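Local coordinates for protein ATP-dependent RNA helicase HrpB (Escherichia coli, PDB 6EUD) that hydrolyses ATP to ADP and phosphate as a DExH-box NTPase of the DEAH/RHA helicase group and binds single-stranded RNA, at residues Q571-D579 with L611-K622; A294-D302 with S351-D359. All blocks are in the same frame, centred on the assembly; numbering follows the deposited sequence.

Interaction 1: Q571-D579 with L611-K622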
loop_
_atom_site.group_PDB
_atom_site.type_symbol
_atom_site.label_atom_id
_atom_site.label_comp_id
_atom_site.label_asym_id
_atom_site.label_seq_id
_atom_site.Cartn_x
_atom_site.Cartn_y
_atom_site.Cartn_z
ATOM N N GLN A 571 10.596 -20.873 15.513
ATOM C CA GLN A 571 11.077 -21.698 14.422
ATOM C C GLN A 571 12.573 -21.976 14.622
ATOM O O GLN A 571 13.287 -21.207 15.278
ATOM C CB GLN A 571 10.785 -21.033 13.068
ATOM C CG GLN A 571 11.217 -19.578 12.943
ATOM C CD GLN A 571 10.173 -18.567 13.423
ATOM O OE1 GLN A 571 9.294 -18.874 14.234
ATOM N NE2 GLN A 571 10.278 -17.348 12.918
ATOM N N GLN A 572 13.023 -23.106 14.085
ATOM C CA GLN A 572 14.383 -23.596 14.284
ATOM C C GLN A 572 15.196 -23.451 12.999
ATOM O O GLN A 572 14.693 -23.708 11.898
ATOM C CB GLN A 572 14.334 -25.055 14.720
ATOM C CG GLN A 572 15.595 -25.629 15.328
ATOM C CD GLN A 572 15.408 -27.090 15.718
ATOM O OE1 GLN A 572 15.909 -27.539 16.742
ATOM N NE2 GLN A 572 14.687 -27.841 14.886
ATOM N N SER A 573 16.456 -23.054 13.136
ATOM C CA SER A 573 17.302 -22.799 11.971
ATOM C C SER A 573 18.768 -23.103 12.260
ATOM O O SER A 573 19.405 -22.425 13.069
ATOM C CB SER A 573 17.156 -21.349 11.530
ATOM O OG SER A 573 17.960 -21.069 10.409
ATOM N N ASP A 574 19.298 -24.128 11.600
ATOM C CA ASP A 574 20.686 -24.536 11.798
ATOM C C ASP A 574 21.603 -23.930 10.734
ATOM O O ASP A 574 21.182 -23.663 9.604
ATOM C CB ASP A 574 20.799 -26.061 11.788
ATOM C CG ASP A 574 19.899 -26.720 12.821
ATOM O OD1 ASP A 574 19.601 -26.077 13.852
ATOM O OD2 ASP A 574 19.488 -27.882 12.602
ATOM N N THR A 575 22.856 -23.692 11.099
ATOM C CA THR A 575 23.802 -23.110 10.162
ATOM C C THR A 575 25.162 -23.762 10.280
ATOM O O THR A 575 25.713 -23.879 11.376
ATOM C CB THR A 575 23.963 -21.593 10.375
ATOM O OG1 THR A 575 22.687 -20.957 10.275
ATOM C CG2 THR A 575 24.880 -20.997 9.321
ATOM N N VAL A 576 25.704 -24.203 9.148
ATOM C CA VAL A 576 27.084 -24.678 9.123
ATOM C C VAL A 576 27.818 -23.971 7.997
ATOM O O VAL A 576 27.313 -23.870 6.879
ATOM C CB VAL A 576 27.180 -26.211 8.954
ATOM C CG1 VAL A 576 28.618 -26.624 8.784
ATOM C CG2 VAL A 576 26.615 -26.907 10.157
ATOM N N GLU A 577 29.004 -23.464 8.308
ATOM C CA GLU A 577 29.811 -22.712 7.352
ATOM C C GLU A 577 31.233 -22.587 7.880
ATOM O O GLU A 577 31.502 -22.917 9.040
ATOM C CB GLU A 577 29.225 -21.328 7.124
ATOM C CG GLU A 577 29.293 -20.479 8.377
ATOM C CD GLU A 577 28.328 -19.333 8.342
ATOM O OE1 GLU A 577 28.631 -18.285 8.947
ATOM O OE2 GLU A 577 27.265 -19.486 7.708
ATOM N N TRP A 578 32.136 -22.097 7.035
ATOM C CA TRP A 578 33.527 -21.917 7.435
ATOM C C TRP A 578 33.894 -20.444 7.609
ATOM O O TRP A 578 33.805 -19.647 6.672
ATOM C CB TRP A 578 34.463 -22.567 6.415
ATOM C CG TRP A 578 35.896 -22.495 6.813
ATOM C CD1 TRP A 578 36.821 -21.580 6.389
ATOM C CD2 TRP A 578 36.591 -23.379 7.717
ATOM N NE1 TRP A 578 38.039 -21.840 6.970
ATOM C CE2 TRP A 578 37.929 -22.937 7.788
ATOM C CE3 TRP A 578 36.209 -24.497 8.465
ATOM C CZ2 TRP A 578 38.896 -23.579 8.577
ATOM C CZ3 TRP A 578 37.170 -25.131 9.256
ATOM C CH2 TRP A 578 38.498 -24.670 9.302
ATOM N N ASP A 579 34.311 -20.097 8.821
ATOM C CA ASP A 579 34.763 -18.752 9.138
ATOM C C ASP A 579 36.234 -18.564 8.722
ATOM O O ASP A 579 37.164 -18.996 9.427
ATOM C CB ASP A 579 34.553 -18.479 10.634
ATOM C CG ASP A 579 34.991 -17.088 11.052
ATOM O OD1 ASP A 579 35.215 -16.237 10.164
ATOM O OD2 ASP A 579 35.073 -16.838 12.276
ATOM N N LEU A 611 21.833 -31.534 8.343
ATOM C CA LEU A 611 23.150 -31.050 7.958
ATOM C C LEU A 611 23.114 -30.333 6.610
ATOM O O LEU A 611 23.675 -29.242 6.459
ATOM C CB LEU A 611 24.143 -32.213 7.907
ATOM C CG LEU A 611 25.563 -31.843 7.517
ATOM C CD1 LEU A 611 26.212 -31.032 8.630
ATOM C CD2 LEU A 611 26.358 -33.094 7.195
ATOM N N HIS A 612 22.456 -30.949 5.636
ATOM C CA HIS A 612 22.367 -30.362 4.316
ATOM C C HIS A 612 21.659 -29.032 4.380
ATOM O O HIS A 612 22.074 -28.059 3.739
ATOM C CB HIS A 612 21.650 -31.305 3.368
ATOM C CG HIS A 612 22.378 -32.587 3.163
ATOM N ND1 HIS A 612 21.743 -33.762 2.835
ATOM C CD2 HIS A 612 23.697 -32.878 3.247
ATOM C CE1 HIS A 612 22.641 -34.726 2.725
ATOM N NE2 HIS A 612 23.834 -34.216 2.969
ATOM N N GLN A 613 20.599 -28.990 5.172
ATOM C CA GLN A 613 19.852 -27.765 5.341
ATOM C C GLN A 613 20.743 -26.709 6.002
ATOM O O GLN A 613 20.763 -25.549 5.566
ATOM C CB GLN A 613 18.580 -28.009 6.157
ATOM C CG GLN A 613 17.636 -26.798 6.198
ATOM C CD GLN A 613 17.062 -26.424 4.809
ATOM O OE1 GLN A 613 16.687 -27.301 4.023
ATOM N NE2 GLN A 613 17.002 -25.121 4.516
ATOM N N ALA A 614 21.495 -27.109 7.027
ATOM C CA ALA A 614 22.368 -26.165 7.731
ATOM C C ALA A 614 23.439 -25.606 6.788
ATOM O O ALA A 614 23.829 -24.445 6.901
ATOM C CB ALA A 614 23.013 -26.821 8.956
ATOM N N MET A 615 23.905 -26.426 5.852
ATOM C CA MET A 615 24.876 -25.978 4.858
ATOM C C MET A 615 24.277 -24.961 3.872
ATOM O O MET A 615 24.967 -24.003 3.466
ATOM C CB MET A 615 25.433 -27.180 4.097
ATOM C CG MET A 615 26.364 -28.062 4.911
ATOM S SD MET A 615 26.968 -29.471 3.942
ATOM C CE MET A 615 28.095 -30.243 5.106
ATOM N N LEU A 616 23.019 -25.180 3.468
ATOM C CA LEU A 616 22.315 -24.218 2.610
ATOM C C LEU A 616 22.269 -22.838 3.252
ATOM O O LEU A 616 22.490 -21.826 2.575
ATOM C CB LEU A 616 20.887 -24.679 2.299
ATOM C CG LEU A 616 20.705 -25.953 1.464
ATOM C CD1 LEU A 616 19.273 -26.068 1.028
ATOM C CD2 LEU A 616 21.612 -25.942 0.269
ATOM N N ASN A 617 21.973 -22.799 4.556
ATOM C CA ASN A 617 21.964 -21.547 5.298
ATOM C C ASN A 617 23.354 -20.911 5.380
ATOM O O ASN A 617 23.500 -19.681 5.390
ATOM C CB ASN A 617 21.408 -21.769 6.708
ATOM C CG ASN A 617 19.924 -22.104 6.709
ATOM O OD1 ASN A 617 19.171 -21.612 5.878
ATOM N ND2 ASN A 617 19.501 -22.936 7.650
ATOM N N GLY A 618 24.376 -21.758 5.440
ATOM C CA GLY A 618 25.747 -21.293 5.444
ATOM C C GLY A 618 26.088 -20.648 4.116
ATOM O O GLY A 618 26.807 -19.645 4.062
ATOM N N ILE A 619 25.567 -21.230 3.037
ATOM C CA ILE A 619 25.773 -20.692 1.697
ATOM C C ILE A 619 25.086 -19.332 1.587
ATOM O O ILE A 619 25.655 -18.383 1.037
ATOM C CB ILE A 619 25.239 -21.651 0.617
ATOM C CG1 ILE A 619 25.998 -22.974 0.674
ATOM C CG2 ILE A 619 25.314 -21.003 -0.773
ATOM C CD1 ILE A 619 25.371 -24.074 -0.143
ATOM N N ARG A 620 23.871 -19.239 2.130
ATOM C CA ARG A 620 23.188 -17.955 2.244
ATOM C C ARG A 620 24.020 -16.957 3.042
ATOM O O ARG A 620 23.942 -15.759 2.790
ATOM C CB ARG A 620 21.821 -18.117 2.891
ATOM C CG ARG A 620 20.911 -19.007 2.102
ATOM C CD ARG A 620 19.453 -18.750 2.379
ATOM N NE ARG A 620 18.692 -19.492 1.394
ATOM C CZ ARG A 620 18.184 -20.699 1.595
ATOM N NH1 ARG A 620 18.294 -21.272 2.786
ATOM N NH2 ARG A 620 17.534 -21.308 0.608
ATOM N N ASP A 621 24.817 -17.434 3.995
ATOM C CA ASP A 621 25.691 -16.524 4.734
ATOM C C ASP A 621 26.894 -16.115 3.913
ATOM O O ASP A 621 27.239 -14.943 3.873
ATOM C CB ASP A 621 26.181 -17.140 6.054
ATOM C CG ASP A 621 25.218 -16.908 7.220
ATOM O OD1 ASP A 621 25.082 -17.802 8.078
ATOM O OD2 ASP A 621 24.600 -15.826 7.288
ATOM N N LYS A 622 27.540 -17.085 3.268
ATOM C CA LYS A 622 28.844 -16.869 2.644
ATOM C C LYS A 622 28.754 -16.519 1.160
ATOM O O LYS A 622 29.718 -16.018 0.575
ATOM C CB LYS A 622 29.728 -18.108 2.825
ATOM C CG LYS A 622 30.173 -18.339 4.248
ATOM C CD LYS A 622 30.902 -17.126 4.758
ATOM C CE LYS A 622 31.653 -17.413 6.041
ATOM N NZ LYS A 622 30.727 -17.766 7.123
HETATM O O HOH W 1 27.835 -24.020 4.225
#
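E577 carries the polar end of the contact between strand 571-579 and the helix that ends at K622, and its side chain is met at almost every atom. CB points toward the helix and rests against G618 CA, where the lack of a side chain lets the strand come close: V576 O lies 3.3 Å from G618 CA. CG sits between the backbone N and the carbonyl carbon (chi1 66°), which carries the extended chain out over the last helix turn, to D621 and K622. K622 NZ passes near CG, then pairs with OE1 in a salt bridge (E577 OE1 to K622 NZ, 2.8 Å). The lysine comes across the glutamate at about a right angle, bent at chi2 and chi4, and its CE touches W578 O. E577 OE2 approaches D621 OD1 to 2.8 Å, the two carboxylate planes nearly perpendicular; one of the two acids probably holds a proton. Replacing E577 by alanine is likely to leave K622 without its salt-bridge partner, its amino group free to turn, and D621 without the carboxylate beside it.

S573, T575 and E577 pair through their backbones with strand 584-593, so D574 O and V576 N lie on the outer edge of the strand, which the helix takes. V576 N donates to A614 O (2.9 Å) from above the carbonyl plane, while G618 N reaches the same oxygen from the opposite face. N617 ND2 binds D574 O at 2.7 Å, nearly straight and in its own amide plane. V576 CG2 packs on A614 CB at 3.8 Å, and a water donates to both V576 O and M615 O. D574 turns its carboxylate to R589.

Strand 571-579 of the connector region is thus fastened to helix 608-622 by edge hydrogen bonds and an acid pair, in which K622 would probably favour the charged form of E577.

Interaction 2: A294-D302 with S351-D359; sequences AQERVARFD and SEPEILQSD
The first arm of a beta-hairpin that grows out of the second RecA-like domain, as in DEAH/RHA helicases, meets the loop joining helix 341-346 to helix 361-370. This arm, 294-302, pairs antiparallel with strand 307-314. Its one direct hydrogen bond to the loop runs from F301 N to Q357 O, 2.6 Å long, with the donor tilted 21° from the carbonyl plane. The same oxygen also receives a CA-H contact from R300 CA at 3.5 Å, so one loop carbonyl faces two consecutive strand residues.

F301 brings its ring to the contact. Its CG stands anti to the backbone N (chi1 174°), which lays the ring against the loop at S358 and D359. D359 CA sits over one ring face in a CH-pi contact, 4.0 Å from the ring centroid and offset toward the rim, and D359 CB reaches F301 CD1 at 3.8 Å. The carboxylate of D359 is inclined 40° to the ring and has its hydrogen-bond partner in S361.

Q357 covers the strand just before F301. Its CG lies 3.6 Å from A299 O, and CB and CD pass close as well, so the methylene part of the side chain passes across that carbonyl oxygen.

From the other side of the strand, R300 swings its bent chain back to the loop and presents NH2 to E352 OE1 in a long salt bridge of 3.4 Å; the carboxylate oxygen lies at the guanidinium edge with the two planes almost perpendicular. Toward the N-terminal end of 294-302 a water lies between E296 OE1 and S351 OG, whose hydroxyl also meets S316.

The contact thus belongs to the beta-hairpin of the second RecA-like domain in DEAH/RHA helicases, here with F301 against N388 and A391 of helix 386-398 and D302 bonded to Q542, away from the predicted ATP-binding residues and the DEFH box.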
loop_
_atom_site.group_PDB
_atom_site.type_symbol
_atom_site.label_atom_id
_atom_site.label_comp_id
_atom_site.label_asym_id
_atom_site.label_seq_id
_atom_site.Cartn_x
_atom_site.Cartn_y
_atom_site.Cartn_z
ATOM N N ALA A 294 -0.218 24.502 2.237
ATOM C CA ALA A 294 -0.035 23.472 1.198
ATOM C C ALA A 294 0.502 22.143 1.717
ATOM O O ALA A 294 1.096 21.385 0.951
ATOM C CB ALA A 294 0.870 23.989 0.082
ATOM N N GLN A 295 0.271 21.851 2.996
ATOM C CA GLN A 295 0.728 20.600 3.601
ATOM C C GLN A 295 -0.379 19.858 4.326
ATOM O O GLN A 295 -1.020 20.407 5.210
ATOM C CB GLN A 295 1.894 20.870 4.540
ATOM C CG GLN A 295 3.140 21.147 3.741
ATOM C CD GLN A 295 4.337 21.447 4.576
ATOM O OE1 GLN A 295 4.265 21.448 5.808
ATOM N NE2 GLN A 295 5.463 21.711 3.912
ATOM N N GLU A 296 -0.599 18.613 3.908
ATOM C CA GLU A 296 -1.621 17.729 4.455
ATOM C C GLU A 296 -1.008 16.749 5.447
ATOM O O GLU A 296 0.190 16.446 5.388
ATOM C CB GLU A 296 -2.300 16.929 3.336
ATOM C CG GLU A 296 -3.687 17.392 2.922
ATOM C CD GLU A 296 -4.155 16.722 1.634
ATOM O OE1 GLU A 296 -3.407 15.866 1.109
ATOM O OE2 GLU A 296 -5.255 17.066 1.134
ATOM N N ARG A 297 -1.843 16.213 6.330
ATOM C CA ARG A 297 -1.438 15.083 7.149
ATOM C C ARG A 297 -2.257 13.844 6.766
ATOM O O ARG A 297 -3.472 13.817 6.977
ATOM C CB ARG A 297 -1.603 15.419 8.629
ATOM C CG ARG A 297 -1.264 14.297 9.575
ATOM C CD ARG A 297 -0.831 14.864 10.927
ATOM N NE ARG A 297 0.408 15.642 10.807
ATOM C CZ ARG A 297 0.591 16.847 11.340
ATOM N NH1 ARG A 297 -0.382 17.419 12.036
ATOM N NH2 ARG A 297 1.750 17.481 11.175
ATOM N N VAL A 298 -1.601 12.828 6.203
ATOM C CA VAL A 298 -2.311 11.613 5.784
ATOM C C VAL A 298 -1.757 10.324 6.395
ATOM O O VAL A 298 -0.568 10.221 6.716
ATOM C CB VAL A 298 -2.309 11.442 4.227
ATOM C CG1 VAL A 298 -3.165 12.506 3.572
ATOM C CG2 VAL A 298 -0.892 11.476 3.670
ATOM N N ALA A 299 -2.649 9.346 6.540
ATOM C CA ALA A 299 -2.314 7.992 6.978
ATOM C C ALA A 299 -1.588 7.243 5.881
ATOM O O ALA A 299 -2.042 7.212 4.745
ATOM C CB ALA A 299 -3.567 7.245 7.381
ATOM N N ARG A 300 -0.448 6.651 6.209
ATOM C CA ARG A 300 0.300 5.893 5.227
ATOM C C ARG A 300 0.642 4.482 5.732
ATOM O O ARG A 300 1.275 4.310 6.787
ATOM C CB ARG A 300 1.574 6.637 4.832
ATOM C CG ARG A 300 2.533 5.796 4.025
ATOM C CD ARG A 300 3.352 6.656 3.084
ATOM N NE ARG A 300 2.509 7.343 2.108
ATOM C CZ ARG A 300 2.971 8.182 1.188
ATOM N NH1 ARG A 300 4.268 8.448 1.123
ATOM N NH2 ARG A 300 2.132 8.762 0.341
ATOM N N PHE A 301 0.210 3.479 4.969
ATOM C CA PHE A 301 0.538 2.101 5.277
ATOM C C PHE A 301 1.941 1.785 4.791
ATOM O O PHE A 301 2.286 2.092 3.651
ATOM C CB PHE A 301 -0.473 1.151 4.645
ATOM C CG PHE A 301 -0.119 -0.297 4.796
ATOM C CD1 PHE A 301 -0.193 -0.919 6.036
ATOM C CD2 PHE A 301 0.282 -1.045 3.706
ATOM C CE1 PHE A 301 0.128 -2.259 6.187
ATOM C CE2 PHE A 301 0.608 -2.390 3.857
ATOM C CZ PHE A 301 0.521 -2.994 5.102
ATOM N N ASP A 302 2.734 1.177 5.672
ATOM C CA ASP A 302 4.082 0.703 5.363
ATOM C C ASP A 302 4.110 -0.822 5.292
ATOM O O ASP A 302 4.115 -1.488 6.323
ATOM C CB ASP A 302 5.070 1.208 6.427
ATOM C CG ASP A 302 6.528 0.874 6.104
ATOM O OD1 ASP A 302 6.798 0.132 5.128
ATOM O OD2 ASP A 302 7.414 1.351 6.858
ATOM N N SER A 351 -5.310 14.440 -5.603
ATOM C CA SER A 351 -4.998 13.806 -4.319
ATOM C C SER A 351 -4.992 12.275 -4.412
ATOM O O SER A 351 -5.707 11.693 -5.205
ATOM C CB SER A 351 -5.999 14.241 -3.259
ATOM O OG SER A 351 -5.914 15.632 -3.076
ATOM N N GLU A 352 -4.172 11.645 -3.590
ATOM C CA GLU A 352 -4.080 10.204 -3.523
ATOM C C GLU A 352 -5.265 9.642 -2.727
ATOM O O GLU A 352 -5.456 10.005 -1.572
ATOM C CB GLU A 352 -2.759 9.809 -2.875
ATOM C CG GLU A 352 -2.225 8.438 -3.251
ATOM C CD GLU A 352 -0.845 8.215 -2.661
ATOM O OE1 GLU A 352 -0.431 9.053 -1.825
ATOM O OE2 GLU A 352 -0.180 7.221 -3.027
ATOM N N PRO A 353 -6.064 8.762 -3.350
ATOM C CA PRO A 353 -7.200 8.094 -2.699
ATOM C C PRO A 353 -6.718 7.227 -1.531
ATOM O O PRO A 353 -5.610 6.692 -1.614
ATOM C CB PRO A 353 -7.789 7.211 -3.814
ATOM C CG PRO A 353 -7.246 7.746 -5.090
ATOM C CD PRO A 353 -5.897 8.333 -4.751
ATOM N N GLU A 354 -7.526 7.079 -0.485
ATOM C CA GLU A 354 -7.154 6.281 0.707
ATOM C C GLU A 354 -6.830 4.809 0.376
ATOM O O GLU A 354 -5.966 4.201 1.001
ATOM C CB GLU A 354 -8.284 6.354 1.757
ATOM C CG GLU A 354 -8.052 5.550 3.025
ATOM C CD GLU A 354 -9.232 5.602 4.007
ATOM O OE1 GLU A 354 -10.323 6.073 3.634
ATOM O OE2 GLU A 354 -9.072 5.166 5.166
ATOM N N ILE A 355 -7.490 4.251 -0.634
ATOM C CA ILE A 355 -7.238 2.866 -1.008
ATOM C C ILE A 355 -5.790 2.625 -1.462
ATOM O O ILE A 355 -5.300 1.485 -1.408
ATOM C CB ILE A 355 -8.222 2.390 -2.126
ATOM C CG1 ILE A 355 -8.152 0.861 -2.291
ATOM C CG2 ILE A 355 -7.976 3.145 -3.450
ATOM C CD1 ILE A 355 -9.252 0.263 -3.165
ATOM N N LEU A 356 -5.091 3.680 -1.876
ATOM C CA LEU A 356 -3.715 3.511 -2.329
ATOM C C LEU A 356 -2.697 3.620 -1.197
ATOM O O LEU A 356 -1.558 3.218 -1.354
ATOM C CB LEU A 356 -3.389 4.523 -3.426
ATOM C CG LEU A 356 -4.270 4.336 -4.670
ATOM C CD1 LEU A 356 -3.830 5.226 -5.781
ATOM C CD2 LEU A 356 -4.283 2.902 -5.136
ATOM N N GLN A 357 -3.106 4.134 -0.048
ATOM C CA GLN A 357 -2.140 4.408 1.004
ATOM C C GLN A 357 -2.420 3.606 2.290
ATOM O O GLN A 357 -1.739 3.785 3.294
ATOM C CB GLN A 357 -2.108 5.930 1.280
ATOM C CG GLN A 357 -3.492 6.573 1.558
ATOM C CD GLN A 357 -3.549 8.116 1.404
ATOM O OE1 GLN A 357 -2.643 8.751 0.849
ATOM N NE2 GLN A 357 -4.634 8.710 1.893
ATOM N N SER A 358 -3.399 2.706 2.261
ATOM C CA SER A 358 -3.813 2.038 3.499
ATOM C C SER A 358 -3.677 0.506 3.538
ATOM O O SER A 358 -3.601 -0.177 2.512
ATOM C CB SER A 358 -5.266 2.403 3.834
ATOM O OG SER A 358 -6.176 1.736 2.986
ATOM N N ASP A 359 -3.615 0.008 4.771
ATOM C CA ASP A 359 -3.748 -1.406 5.119
ATOM C C ASP A 359 -4.961 -2.013 4.415
ATOM O O ASP A 359 -6.066 -1.497 4.512
ATOM C CB ASP A 359 -3.887 -1.528 6.642
ATOM C CG ASP A 359 -3.587 -2.930 7.176
ATOM O OD1 ASP A 359 -3.906 -3.959 6.530
ATOM O OD2 ASP A 359 -3.024 -2.980 8.282
HETATM O O HOH W 2 -3.972 16.595 -1.888
#

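How the interactions relate
Along the chain the two contacts come in series: interaction 2 closes at D359, and interaction 1 opens only at Q571. Their centres lie about 41 Å apart and their nearest atoms about 18 Å apart, so they do not touch. They share no sheet. Strand 287-302 belongs to the mixed sheet of the C-terminal helicase domain, whereas strand 571-579 is an outer strand of the three-stranded antiparallel sheet that includes 584-593 and 596-602. The centre of interaction 2 lies about 9 Å from the centre of the chain, that of interaction 1 about 34 Å from it. The two thus belong to separate parts of the chain, the hairpin of the helicase core and the connector sheet with helix 608-622.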